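Local coordinates for protein pngf-ii (Elizabethkingia meningoseptica, PDB 4R4X) that probably removes N-linked glycans from glycoproteins and glycopeptides, as a peptide:N-glycosidase related to PNGase F, by cleaving the bond between the glycan and its asparagine, at residues E441-I444 against K449-H452; L421-T426 against V513-G518; L33-K38 against Q160-G165; G123-L128 against L136-N141. All coordinates share one frame; numbering follows the deposited sequence.

Contact 1 of 4, residues E441-I444 against K449-H452; sequences ENSI and KLAH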
loop_
_atom_site.group_PDB
_atom_site.type_symbol
_atom_site.label_atom_id
_atom_site.label_comp_id
_atom_site.label_asym_id
_atom_site.label_seq_id
_atom_site.Cartn_x
_atom_site.Cartn_y
_atom_site.Cartn_z
ATOM N N GLU A 441 -4.954 -18.350 -25.667
ATOM C CA GLU A 441 -5.952 -18.704 -24.683
ATOM C C GLU A 441 -5.414 -19.584 -23.558
ATOM O O GLU A 441 -4.844 -20.625 -23.830
ATOM C CB GLU A 441 -7.100 -19.402 -25.391
ATOM C CG GLU A 441 -8.265 -19.777 -24.504
ATOM C CD GLU A 441 -9.463 -20.236 -25.338
ATOM O OE1 GLU A 441 -9.521 -21.427 -25.713
ATOM O OE2 GLU A 441 -10.347 -19.402 -25.615
ATOM N N ASN A 442 -5.583 -19.137 -22.301
ATOM C CA ASN A 442 -5.272 -19.931 -21.108
ATOM C C ASN A 442 -6.567 -20.627 -20.682
ATOM O O ASN A 442 -7.590 -19.958 -20.473
ATOM C CB ASN A 442 -4.805 -19.060 -19.905
ATOM C CG ASN A 442 -3.401 -18.468 -20.058
ATOM O OD1 ASN A 442 -2.683 -18.287 -19.062
ATOM N ND2 ASN A 442 -3.018 -18.125 -21.271
ATOM N N SER A 443 -6.519 -21.940 -20.503
ATOM C CA SER A 443 -7.680 -22.733 -20.087
ATOM C C SER A 443 -7.420 -23.365 -18.715
ATOM O O SER A 443 -6.422 -24.022 -18.508
ATOM C CB SER A 443 -7.961 -23.825 -21.109
ATOM O OG SER A 443 -8.365 -23.260 -22.350
ATOM N N ILE A 444 -8.335 -23.147 -17.783
ATOM C CA ILE A 444 -8.232 -23.668 -16.423
ATOM C C ILE A 444 -9.316 -24.746 -16.217
ATOM O O ILE A 444 -10.509 -24.504 -16.448
ATOM C CB ILE A 444 -8.402 -22.544 -15.384
ATOM C CG1 ILE A 444 -7.214 -21.555 -15.413
ATOM C CG2 ILE A 444 -8.490 -23.113 -13.972
ATOM C CD1 ILE A 444 -7.163 -20.700 -16.647
ATOM N N LYS A 449 -12.781 -30.846 -15.643
ATOM C CA LYS A 449 -13.752 -30.083 -16.428
ATOM C C LYS A 449 -13.303 -28.626 -16.602
ATOM O O LYS A 449 -12.848 -27.997 -15.645
ATOM C CB LYS A 449 -15.115 -30.107 -15.737
ATOM C CG LYS A 449 -16.165 -29.259 -16.429
ATOM C CD LYS A 449 -17.553 -29.479 -15.840
ATOM C CE LYS A 449 -18.575 -28.737 -16.682
ATOM N NZ LYS A 449 -19.673 -28.201 -15.833
ATOM N N LEU A 450 -13.498 -28.085 -17.807
ATOM C CA LEU A 450 -13.117 -26.695 -18.098
ATOM C C LEU A 450 -13.914 -25.778 -17.220
ATOM O O LEU A 450 -15.149 -25.836 -17.227
ATOM C CB LEU A 450 -13.410 -26.360 -19.566
ATOM C CG LEU A 450 -13.080 -24.942 -20.034
ATOM C CD1 LEU A 450 -11.595 -24.677 -19.926
ATOM C CD2 LEU A 450 -13.562 -24.744 -21.465
ATOM N N ALA A 451 -13.225 -24.951 -16.443
ATOM C CA ALA A 451 -13.883 -24.007 -15.573
ATOM C C ALA A 451 -13.849 -22.555 -16.125
ATOM O O ALA A 451 -14.793 -21.797 -15.901
ATOM C CB ALA A 451 -13.277 -24.077 -14.182
ATOM N N HIS A 452 -12.788 -22.195 -16.850
ATOM C CA HIS A 452 -12.588 -20.833 -17.310
ATOM C C HIS A 452 -11.529 -20.804 -18.420
ATOM O O HIS A 452 -10.443 -21.410 -18.287
ATOM C CB HIS A 452 -12.123 -19.979 -16.124
ATOM C CG HIS A 452 -12.034 -18.532 -16.418
ATOM N ND1 HIS A 452 -13.145 -17.735 -16.570
ATOM C CD2 HIS A 452 -10.962 -17.719 -16.597
ATOM C CE1 HIS A 452 -12.762 -16.497 -16.843
ATOM N NE2 HIS A 452 -11.445 -16.461 -16.860
#
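A classic beta bulge marks the antiparallel hairpin of strands 442-446 and 449-454, with Ala451 and His452 both placed opposite Ile444. The hairpin forms one side of a four-stranded antiparallel sheet, in which 449-454 is an outermost strand, within the C-terminal PNGase F-type region. Ile444 and His452 form an antiparallel hydrogen-bonded pair. Ile444 N donates to His452 O at 2.8 Å, and the bond is nearly straight, with 171° at the hydrogen. The carbonyl of Ile444 is shared: Ala451 N reaches its oxygen at 2.8 Å, whereas His452 N reaches that oxygen at 3.3 Å with a more bent approach. The bulge points these two consecutive amides at one oxygen, and both approach in the carbonyl plane.

Side chains pack against both carbonyl oxygens. The Ile444 side chain carries CB and CD1 to within 3.7 Å of His452 O, beside the bond made by its own amide. Its outer atoms pack on Leu421 and Tyr423 of strand 416-428, while both Ile444 and His452 lean on Ile499 of strand 493-504. Ile444 O is met by Ala451 CB at 3.6 Å and by a methyl of Leu450. Leu450 has CG anti to its backbone N (chi1 180°), which brings CD1 to 3.6 Å from Ile444 O and 3.9 Å from Ser443 CB.

Contact 2 of 4, residues L421-T426 against V513-G518; sequences LRYITT and VKIPQG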
loop_
_atom_site.group_PDB
_atom_site.type_symbol
_atom_site.label_atom_id
_atom_site.label_comp_id
_atom_site.label_asym_id
_atom_site.label_seq_id
_atom_site.Cartn_x
_atom_site.Cartn_y
_atom_site.Cartn_z
ATOM N N LEU A 421 -9.563 -19.370 -7.780
ATOM C CA LEU A 421 -8.167 -19.488 -8.115
ATOM C C LEU A 421 -7.644 -18.098 -8.411
ATOM O O LEU A 421 -8.101 -17.452 -9.355
ATOM C CB LEU A 421 -7.945 -20.397 -9.325
ATOM C CG LEU A 421 -6.472 -20.663 -9.664
ATOM C CD1 LEU A 421 -5.788 -21.465 -8.574
ATOM C CD2 LEU A 421 -6.324 -21.393 -10.994
ATOM N N ARG A 422 -6.720 -17.639 -7.572
ATOM C CA ARG A 422 -5.976 -16.402 -7.815
ATOM C C ARG A 422 -4.898 -16.763 -8.800
ATOM O O ARG A 422 -3.996 -17.538 -8.478
ATOM C CB ARG A 422 -5.363 -15.877 -6.519
ATOM C CG ARG A 422 -4.522 -14.603 -6.644
ATOM C CD ARG A 422 -3.902 -14.297 -5.290
ATOM N NE ARG A 422 -3.060 -13.100 -5.248
ATOM C CZ ARG A 422 -1.739 -13.073 -5.419
ATOM N NH1 ARG A 422 -1.099 -11.923 -5.303
ATOM N NH2 ARG A 422 -1.052 -14.167 -5.708
ATOM N N TYR A 423 -5.004 -16.215 -10.003
ATOM C CA TYR A 423 -4.237 -16.691 -11.144
ATOM C C TYR A 423 -3.508 -15.527 -11.802
ATOM O O TYR A 423 -4.138 -14.554 -12.243
ATOM C CB TYR A 423 -5.168 -17.353 -12.150
ATOM C CG TYR A 423 -4.510 -17.933 -13.385
ATOM C CD1 TYR A 423 -3.699 -19.059 -13.302
ATOM C CD2 TYR A 423 -4.745 -17.392 -14.648
ATOM C CE1 TYR A 423 -3.116 -19.613 -14.436
ATOM C CE2 TYR A 423 -4.199 -17.962 -15.790
ATOM C CZ TYR A 423 -3.381 -19.069 -15.678
ATOM O OH TYR A 423 -2.782 -19.621 -16.786
ATOM N N ILE A 424 -2.185 -15.619 -11.800
ATOM C CA ILE A 424 -1.310 -14.630 -12.443
ATOM C C ILE A 424 -0.648 -15.279 -13.636
ATOM O O ILE A 424 0.054 -16.268 -13.489
ATOM C CB ILE A 424 -0.232 -14.101 -11.483
ATOM C CG1 ILE A 424 -0.886 -13.562 -10.219
ATOM C CG2 ILE A 424 0.594 -12.992 -12.146
ATOM C CD1 ILE A 424 0.093 -13.116 -9.147
ATOM N N THR A 425 -0.862 -14.721 -14.818
ATOM C CA THR A 425 -0.287 -15.282 -16.029
ATOM C C THR A 425 0.363 -14.228 -16.909
ATOM O O THR A 425 -0.233 -13.159 -17.139
ATOM C CB THR A 425 -1.323 -16.073 -16.868
ATOM O OG1 THR A 425 -0.684 -16.570 -18.050
ATOM C CG2 THR A 425 -2.550 -15.193 -17.260
ATOM N N THR A 426 1.567 -14.552 -17.394
ATOM C CA THR A 426 2.226 -13.782 -18.450
ATOM C C THR A 426 2.910 -14.701 -19.457
ATOM O O THR A 426 3.452 -15.748 -19.103
ATOM C CB THR A 426 3.230 -12.748 -17.904
ATOM O OG1 THR A 426 4.269 -13.378 -17.145
ATOM C CG2 THR A 426 2.523 -11.731 -17.048
ATOM N N VAL A 513 -3.920 -26.391 -15.864
ATOM C CA VAL A 513 -3.796 -25.266 -16.802
ATOM C C VAL A 513 -3.217 -25.753 -18.103
ATOM O O VAL A 513 -2.193 -26.425 -18.104
ATOM C CB VAL A 513 -2.875 -24.156 -16.267
ATOM C CG1 VAL A 513 -2.807 -22.975 -17.240
ATOM C CG2 VAL A 513 -3.378 -23.709 -14.910
ATOM N N LYS A 514 -3.874 -25.389 -19.203
ATOM C CA LYS A 514 -3.419 -25.706 -20.546
ATOM C C LYS A 514 -3.312 -24.385 -21.314
ATOM O O LYS A 514 -4.194 -23.536 -21.194
ATOM C CB LYS A 514 -4.427 -26.596 -21.275
ATOM C CG LYS A 514 -4.654 -27.970 -20.660
ATOM C CD LYS A 514 -5.491 -28.847 -21.585
ATOM C CE LYS A 514 -5.907 -30.140 -20.910
ATOM N NZ LYS A 514 -6.755 -30.931 -21.831
ATOM N N ILE A 515 -2.231 -24.228 -22.083
ATOM C CA ILE A 515 -1.975 -23.047 -22.928
ATOM C C ILE A 515 -1.310 -23.552 -24.213
ATOM O O ILE A 515 -0.364 -24.346 -24.118
ATOM C CB ILE A 515 -0.991 -22.078 -22.212
ATOM C CG1 ILE A 515 -1.526 -21.692 -20.833
ATOM C CG2 ILE A 515 -0.734 -20.826 -23.022
ATOM C CD1 ILE A 515 -0.511 -20.944 -19.979
ATOM N N PRO A 516 -1.779 -23.123 -25.410
ATOM C CA PRO A 516 -1.178 -23.571 -26.675
ATOM C C PRO A 516 0.121 -22.810 -26.957
ATOM O O PRO A 516 0.161 -21.882 -27.776
ATOM C CB PRO A 516 -2.260 -23.282 -27.722
ATOM C CG PRO A 516 -3.042 -22.171 -27.140
ATOM C CD PRO A 516 -2.944 -22.264 -25.647
ATOM N N GLN A 517 1.166 -23.232 -26.251
ATOM C CA GLN A 517 2.468 -22.566 -26.256
ATOM C C GLN A 517 3.023 -22.556 -27.658
ATOM O O GLN A 517 2.891 -23.544 -28.393
ATOM C CB GLN A 517 3.404 -23.313 -25.331
ATOM C CG GLN A 517 4.808 -22.740 -25.177
ATOM C CD GLN A 517 5.556 -23.515 -24.120
ATOM O OE1 GLN A 517 5.350 -23.302 -22.921
ATOM N NE2 GLN A 517 6.425 -24.422 -24.556
ATOM N N GLY A 518 3.635 -21.448 -28.042
ATOM C CA GLY A 518 4.137 -21.297 -29.409
ATOM C C GLY A 518 5.414 -22.100 -29.597
ATOM O O GLY A 518 6.110 -22.414 -28.619
#
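This is a buried side-chain contact between two layers of beta structure, in which Tyr423 of strand 416-428 meets Val513 and Ile515 at the end of strand 507-514 and just beyond it. No hydrogen bond joins the two segments, and the backbones stay well apart: the closest CA atoms, those of Tyr423 and Val513, are 10.3 Å from each other. Tyr423 crosses most of the gap and the Val513 side chain closes the remainder. The tyrosine CG stands anti to the backbone N (chi1 -179°), sending the ring away from its own strand, while the valine and isoleucine come from the opposite direction.

Val513 uses both branches. CG1 lies 3.4 Å from Tyr423 OH, and CG2 sits obliquely by the ring, 4.1 Å from Tyr423 CE1. The contact thus packs the nine-stranded antiparallel sheet containing 416-428 against the four-stranded sheet containing 507-514, a layering consistent with the beta-sandwich domains of the PNGase F family.

Ile515 adds CD1 at 4.1 Å from Tyr423 OH, so methyls of two residues pack against the phenol oxygen. Tyr423 OH is hydrogen-bonded to OD1 of Asn442 in strand 442-446, and so is Thr425 OG1. Two hydroxyls from one strand therefore converge on a single amide oxygen, and Trp528 of strand 527-537 touches both Ile515 and Thr425.

Contact 3 of 4, residues L33-K38 against Q160-G165; sequences LLFNEK and QSLFNG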
loop_
_atom_site.group_PDB
_atom_site.type_symbol
_atom_site.label_atom_id
_atom_site.label_comp_id
_atom_site.label_asym_id
_atom_site.label_seq_id
_atom_site.Cartn_x
_atom_site.Cartn_y
_atom_site.Cartn_z
ATOM N N LEU A 33 -5.456 27.667 24.869
ATOM C CA LEU A 33 -5.421 26.254 24.530
ATOM C C LEU A 33 -6.731 25.910 23.834
ATOM O O LEU A 33 -7.790 26.302 24.303
ATOM C CB LEU A 33 -5.235 25.424 25.804
ATOM C CG LEU A 33 -5.468 23.924 25.634
ATOM C CD1 LEU A 33 -4.288 23.364 24.891
ATOM C CD2 LEU A 33 -5.657 23.238 26.984
ATOM N N LEU A 34 -6.648 25.233 22.688
ATOM C CA LEU A 34 -7.821 24.821 21.955
ATOM C C LEU A 34 -7.850 23.308 21.793
ATOM O O LEU A 34 -6.930 22.688 21.230
ATOM C CB LEU A 34 -7.889 25.533 20.597
ATOM C CG LEU A 34 -8.974 25.060 19.623
ATOM C CD1 LEU A 34 -10.384 25.251 20.180
ATOM C CD2 LEU A 34 -8.806 25.783 18.289
ATOM N N PHE A 35 -8.896 22.709 22.327
ATOM C CA PHE A 35 -9.055 21.282 22.239
ATOM C C PHE A 35 -10.541 20.920 22.266
ATOM O O PHE A 35 -11.382 21.653 21.688
ATOM C CB PHE A 35 -8.129 20.536 23.266
ATOM C CG PHE A 35 -8.427 20.766 24.751
ATOM C CD1 PHE A 35 -9.351 21.688 25.219
ATOM C CD2 PHE A 35 -7.694 20.048 25.696
ATOM C CE1 PHE A 35 -9.557 21.857 26.592
ATOM C CE2 PHE A 35 -7.884 20.217 27.062
ATOM C CZ PHE A 35 -8.840 21.118 27.515
ATOM N N ASN A 36 -10.873 19.790 22.872
ATOM C CA ASN A 36 -12.246 19.365 22.975
ATOM C C ASN A 36 -12.470 18.463 24.197
ATOM O O ASN A 36 -11.531 18.150 24.926
ATOM C CB ASN A 36 -12.690 18.695 21.681
ATOM C CG ASN A 36 -11.945 17.405 21.390
ATOM O OD1 ASN A 36 -11.749 16.558 22.279
ATOM N ND2 ASN A 36 -11.551 17.229 20.118
ATOM N N GLU A 37 -13.721 18.076 24.407
ATOM C CA GLU A 37 -14.122 17.264 25.580
ATOM C C GLU A 37 -13.385 15.933 25.696
ATOM O O GLU A 37 -12.822 15.600 26.757
ATOM C CB GLU A 37 -15.649 17.033 25.575
ATOM C CG GLU A 37 -16.374 18.104 26.376
ATOM C CD GLU A 37 -17.893 18.057 26.270
ATOM O OE1 GLU A 37 -18.439 17.153 25.589
ATOM O OE2 GLU A 37 -18.524 18.953 26.878
ATOM N N LYS A 38 -13.365 15.183 24.604
ATOM C CA LYS A 38 -12.735 13.868 24.617
ATOM C C LYS A 38 -11.249 13.944 24.901
ATOM O O LYS A 38 -10.718 13.113 25.612
ATOM C CB LYS A 38 -12.974 13.140 23.311
ATOM C CG LYS A 38 -14.338 12.485 23.208
ATOM C CD LYS A 38 -14.590 12.063 21.767
ATOM C CE LYS A 38 -15.423 10.798 21.651
ATOM N NZ LYS A 38 -14.937 9.992 20.496
ATOM N N GLN A 160 -0.662 20.601 32.313
ATOM C CA GLN A 160 0.402 19.663 32.654
ATOM C C GLN A 160 -0.053 18.211 32.513
ATOM O O GLN A 160 0.684 17.418 31.978
ATOM C CB GLN A 160 0.973 19.925 34.054
ATOM C CG GLN A 160 2.299 19.207 34.345
ATOM C CD GLN A 160 2.121 17.719 34.645
ATOM O OE1 GLN A 160 1.150 17.313 35.284
ATOM N NE2 GLN A 160 3.050 16.906 34.159
ATOM N N SER A 161 -1.268 17.856 32.917
ATOM C CA SER A 161 -1.666 16.444 32.786
ATOM C C SER A 161 -1.894 16.035 31.331
ATOM O O SER A 161 -1.778 14.867 30.970
ATOM C CB SER A 161 -2.910 16.112 33.620
ATOM O OG SER A 161 -4.001 16.926 33.273
ATOM N N LEU A 162 -2.241 16.994 30.497
ATOM C CA LEU A 162 -2.436 16.713 29.087
ATOM C C LEU A 162 -1.115 16.257 28.470
ATOM O O LEU A 162 -1.079 15.271 27.745
ATOM C CB LEU A 162 -2.985 17.957 28.381
ATOM C CG LEU A 162 -3.205 17.823 26.879
ATOM C CD1 LEU A 162 -4.193 16.699 26.578
ATOM C CD2 LEU A 162 -3.701 19.152 26.339
ATOM N N PHE A 163 -0.025 16.957 28.777
ATOM C CA PHE A 163 1.279 16.640 28.203
ATOM C C PHE A 163 2.136 15.649 29.008
ATOM O O PHE A 163 3.021 15.047 28.455
ATOM C CB PHE A 163 2.069 17.924 27.909
ATOM C CG PHE A 163 1.421 18.795 26.867
ATOM C CD1 PHE A 163 1.562 18.508 25.518
ATOM C CD2 PHE A 163 0.624 19.871 27.231
ATOM C CE1 PHE A 163 0.942 19.295 24.554
ATOM C CE2 PHE A 163 0.002 20.664 26.270
ATOM C CZ PHE A 163 0.160 20.373 24.927
ATOM N N ASN A 164 1.749 15.408 30.266
ATOM C CA ASN A 164 2.444 14.500 31.193
ATOM C C ASN A 164 2.701 13.118 30.602
ATOM O O ASN A 164 1.793 12.495 30.053
ATOM C CB ASN A 164 1.598 14.346 32.473
ATOM C CG ASN A 164 2.250 13.457 33.523
ATOM O OD1 ASN A 164 1.806 12.323 33.747
ATOM N ND2 ASN A 164 3.281 13.972 34.193
ATOM N N GLY A 165 3.945 12.657 30.709
ATOM C CA GLY A 165 4.309 11.289 30.332
ATOM C C GLY A 165 4.575 11.156 28.848
ATOM O O GLY A 165 4.658 10.052 28.311
#
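Leu162 and Phe35 run alongside one another in roughly opposing senses, the leucine leaving the short helix 160-163 and the phenylalanine leaving strand 31-36. They meet through Leu162 CD2 and the ring atom Phe35 CD2, 4.1 Å apart, with the methyl coming obliquely to the ring. Phe35 has its CG between the backbone N and the carbonyl carbon (chi1 65°), a crowded rotamer that swings the ring back beside Leu33.

Leu33 divides its two methyls between these neighbours. CD2 sits 3.7 Å over one face of the Phe35 ring, displaced from its centre, while CD1 extends across the contact to a looser 4.5 Å from Leu162 CD2. The single leucine methyl CD2 of the helix is therefore the meeting point for both strand residues. No hydrogen bond crosses between the segments, and the contact is wholly apolar.

Val50 of strand 48-54 touches both Leu33 and Phe35, and Ile39 of helix 37-40 packs on Leu162. Leu33 lies close to a metal site: its side chain is about 6 Å from a bound zinc ion, whose protein ligands include Glu52 and Asp159. A short helix is thus packed on the antiparallel strands 31-36 and 48-54, consistent with the LolA/LolB-like family assigned to the N-terminal region.

Contact 4 of 4, residues G123-L128 against L136-N141; sequences GGPSIL and LKTVRN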
loop_
_atom_site.group_PDB
_atom_site.type_symbol
_atom_site.label_atom_id
_atom_site.label_comp_id
_atom_site.label_asym_id
_atom_site.label_seq_id
_atom_site.Cartn_x
_atom_site.Cartn_y
_atom_site.Cartn_z
ATOM N N GLY A 123 -9.523 34.135 21.721
ATOM C CA GLY A 123 -9.828 32.726 21.636
ATOM C C GLY A 123 -10.848 32.448 20.565
ATOM O O GLY A 123 -11.286 33.353 19.848
ATOM N N GLY A 124 -11.247 31.186 20.488
ATOM C CA GLY A 124 -12.242 30.775 19.534
ATOM C C GLY A 124 -12.266 29.287 19.296
ATOM O O GLY A 124 -11.424 28.551 19.800
ATOM N N PRO A 125 -13.255 28.830 18.524
ATOM C CA PRO A 125 -13.426 27.385 18.285
ATOM C C PRO A 125 -12.573 26.848 17.140
ATOM O O PRO A 125 -12.566 25.629 16.896
ATOM C CB PRO A 125 -14.924 27.286 17.948
ATOM C CG PRO A 125 -15.196 28.577 17.243
ATOM C CD PRO A 125 -14.379 29.610 17.979
ATOM N N SER A 126 -11.875 27.739 16.428
ATOM C CA SER A 126 -10.949 27.350 15.359
ATOM C C SER A 126 -9.818 28.383 15.305
ATOM O O SER A 126 -9.828 29.356 16.038
ATOM C CB SER A 126 -11.667 27.268 13.997
ATOM O OG SER A 126 -11.966 28.563 13.504
ATOM N N ILE A 127 -8.853 28.190 14.431
ATOM C CA ILE A 127 -7.773 29.193 14.290
ATOM C C ILE A 127 -8.266 30.577 13.754
ATOM O O ILE A 127 -7.623 31.623 14.001
ATOM C CB ILE A 127 -6.677 28.639 13.365
ATOM C CG1 ILE A 127 -5.374 29.456 13.485
ATOM C CG2 ILE A 127 -7.183 28.581 11.927
ATOM C CD1 ILE A 127 -4.771 29.511 14.870
ATOM N N LEU A 128 -9.384 30.586 13.018
ATOM C CA LEU A 128 -9.852 31.813 12.364
ATOM C C LEU A 128 -10.354 32.848 13.348
ATOM O O LEU A 128 -11.170 32.551 14.215
ATOM C CB LEU A 128 -10.951 31.522 11.355
ATOM C CG LEU A 128 -10.527 30.648 10.179
ATOM C CD1 LEU A 128 -11.718 30.379 9.278
ATOM C CD2 LEU A 128 -9.371 31.267 9.414
ATOM N N LEU A 136 -16.991 33.938 19.638
ATOM C CA LEU A 136 -18.087 33.206 20.277
ATOM C C LEU A 136 -19.024 32.490 19.308
ATOM O O LEU A 136 -19.851 31.687 19.735
ATOM C CB LEU A 136 -18.881 34.141 21.195
ATOM C CG LEU A 136 -18.085 34.709 22.367
ATOM C CD1 LEU A 136 -19.013 35.630 23.151
ATOM C CD2 LEU A 136 -17.525 33.591 23.253
ATOM N N LYS A 137 -18.895 32.765 18.018
ATOM C CA LYS A 137 -19.688 32.103 17.007
ATOM C C LYS A 137 -18.998 32.206 15.643
ATOM O O LYS A 137 -18.508 33.283 15.267
ATOM C CB LYS A 137 -21.060 32.761 16.909
ATOM C CG LYS A 137 -21.983 32.167 15.857
ATOM C CD LYS A 137 -23.382 32.751 16.038
ATOM C CE LYS A 137 -24.248 32.513 14.822
ATOM N NZ LYS A 137 -25.562 33.212 15.007
ATOM N N THR A 138 -18.974 31.087 14.913
ATOM C CA THR A 138 -18.558 31.069 13.505
ATOM C C THR A 138 -19.663 30.467 12.654
ATOM O O THR A 138 -20.375 29.561 13.094
ATOM C CB THR A 138 -17.280 30.252 13.278
ATOM O OG1 THR A 138 -17.535 28.879 13.605
ATOM C CG2 THR A 138 -16.148 30.784 14.136
ATOM N N VAL A 139 -19.811 30.989 11.444
ATOM C CA VAL A 139 -20.787 30.490 10.492
ATOM C C VAL A 139 -20.075 30.279 9.175
ATOM O O VAL A 139 -19.498 31.218 8.602
ATOM C CB VAL A 139 -21.960 31.463 10.270
ATOM C CG1 VAL A 139 -23.031 30.800 9.399
ATOM C CG2 VAL A 139 -22.538 31.908 11.595
ATOM N N ARG A 140 -20.102 29.031 8.715
ATOM C CA ARG A 140 -19.379 28.622 7.525
ATOM C C ARG A 140 -20.411 28.382 6.425
ATOM O O ARG A 140 -21.280 27.514 6.565
ATOM C CB ARG A 140 -18.565 27.360 7.806
ATOM C CG ARG A 140 -17.897 26.738 6.581
ATOM C CD ARG A 140 -17.037 25.529 6.944
ATOM N NE ARG A 140 -15.845 25.943 7.691
ATOM C CZ ARG A 140 -14.638 26.184 7.164
ATOM N NH1 ARG A 140 -14.407 26.037 5.855
ATOM N NH2 ARG A 140 -13.641 26.576 7.957
ATOM N N ASN A 141 -20.308 29.171 5.352
ATOM C CA ASN A 141 -21.218 29.082 4.210
ATOM C C ASN A 141 -22.678 29.143 4.606
ATOM O O ASN A 141 -23.499 28.398 4.081
ATOM C CB ASN A 141 -20.916 27.811 3.395
ATOM C CG ASN A 141 -19.498 27.795 2.852
ATOM O OD1 ASN A 141 -18.795 26.787 2.922
ATOM N ND2 ASN A 141 -19.067 28.926 2.322
#
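Apolar contact between Pro125 and Thr138 carries most of this meeting of the loop 123-128 with strand 134-140. The proline ring and the threonine methyl approach head-on, with Pro125 CG 3.9 Å from Thr138 CG2. In Thr138 a chi1 of 64° turns the hydroxyl aside and presents the methyl to the proline.

A second, looser contact involves the charged end of Arg140. Its guanidinium folds back toward the loop, and Leu128 CD1 approaches it obliquely, 4.5 Å from Arg140 NH2. This is van der Waals contact at the more exposed end of the interface.

Hydrogen bonding does not link the segments. Within the loop, Leu128 N makes a weak bond of 3.3 Å to Ser126 OG, and the loop carbonyls of Ser126 and Ile127 accept from the side-chain amides of Gln130 and Gln83, which lie outside the segment.

Around the contact, strands 109-116 and 144-154 pair antiparallel with 134-140, each on its own edge. Val146 of strand 144-154 touches both Pro125 and Thr138, and Ile111 of strand 109-116 touches Leu128, so the loop packs across three adjoining strands.

Overall arrangement
The four contacts fall into two distant groups, one in each half of the molecule. Contacts 3 and 4 belong to the N-terminal domain, with centres about 20 Å apart; Leu34 packs against the 123-128 loop, and contact 4 falls within the 121 residues that separate the two segments of contact 3. Contacts 1 and 2 come later, in the C-terminal PNGase F-type region, with centres about 9 Å apart. They share the four-stranded sheet in which 442-446 neighbours 507-514, and they meet directly through Asn442, which reaches Tyr423 and Thr425. About 60 Å separates the centres of the two groups, consistent with an N-terminal module set apart from the glycosidase-like region.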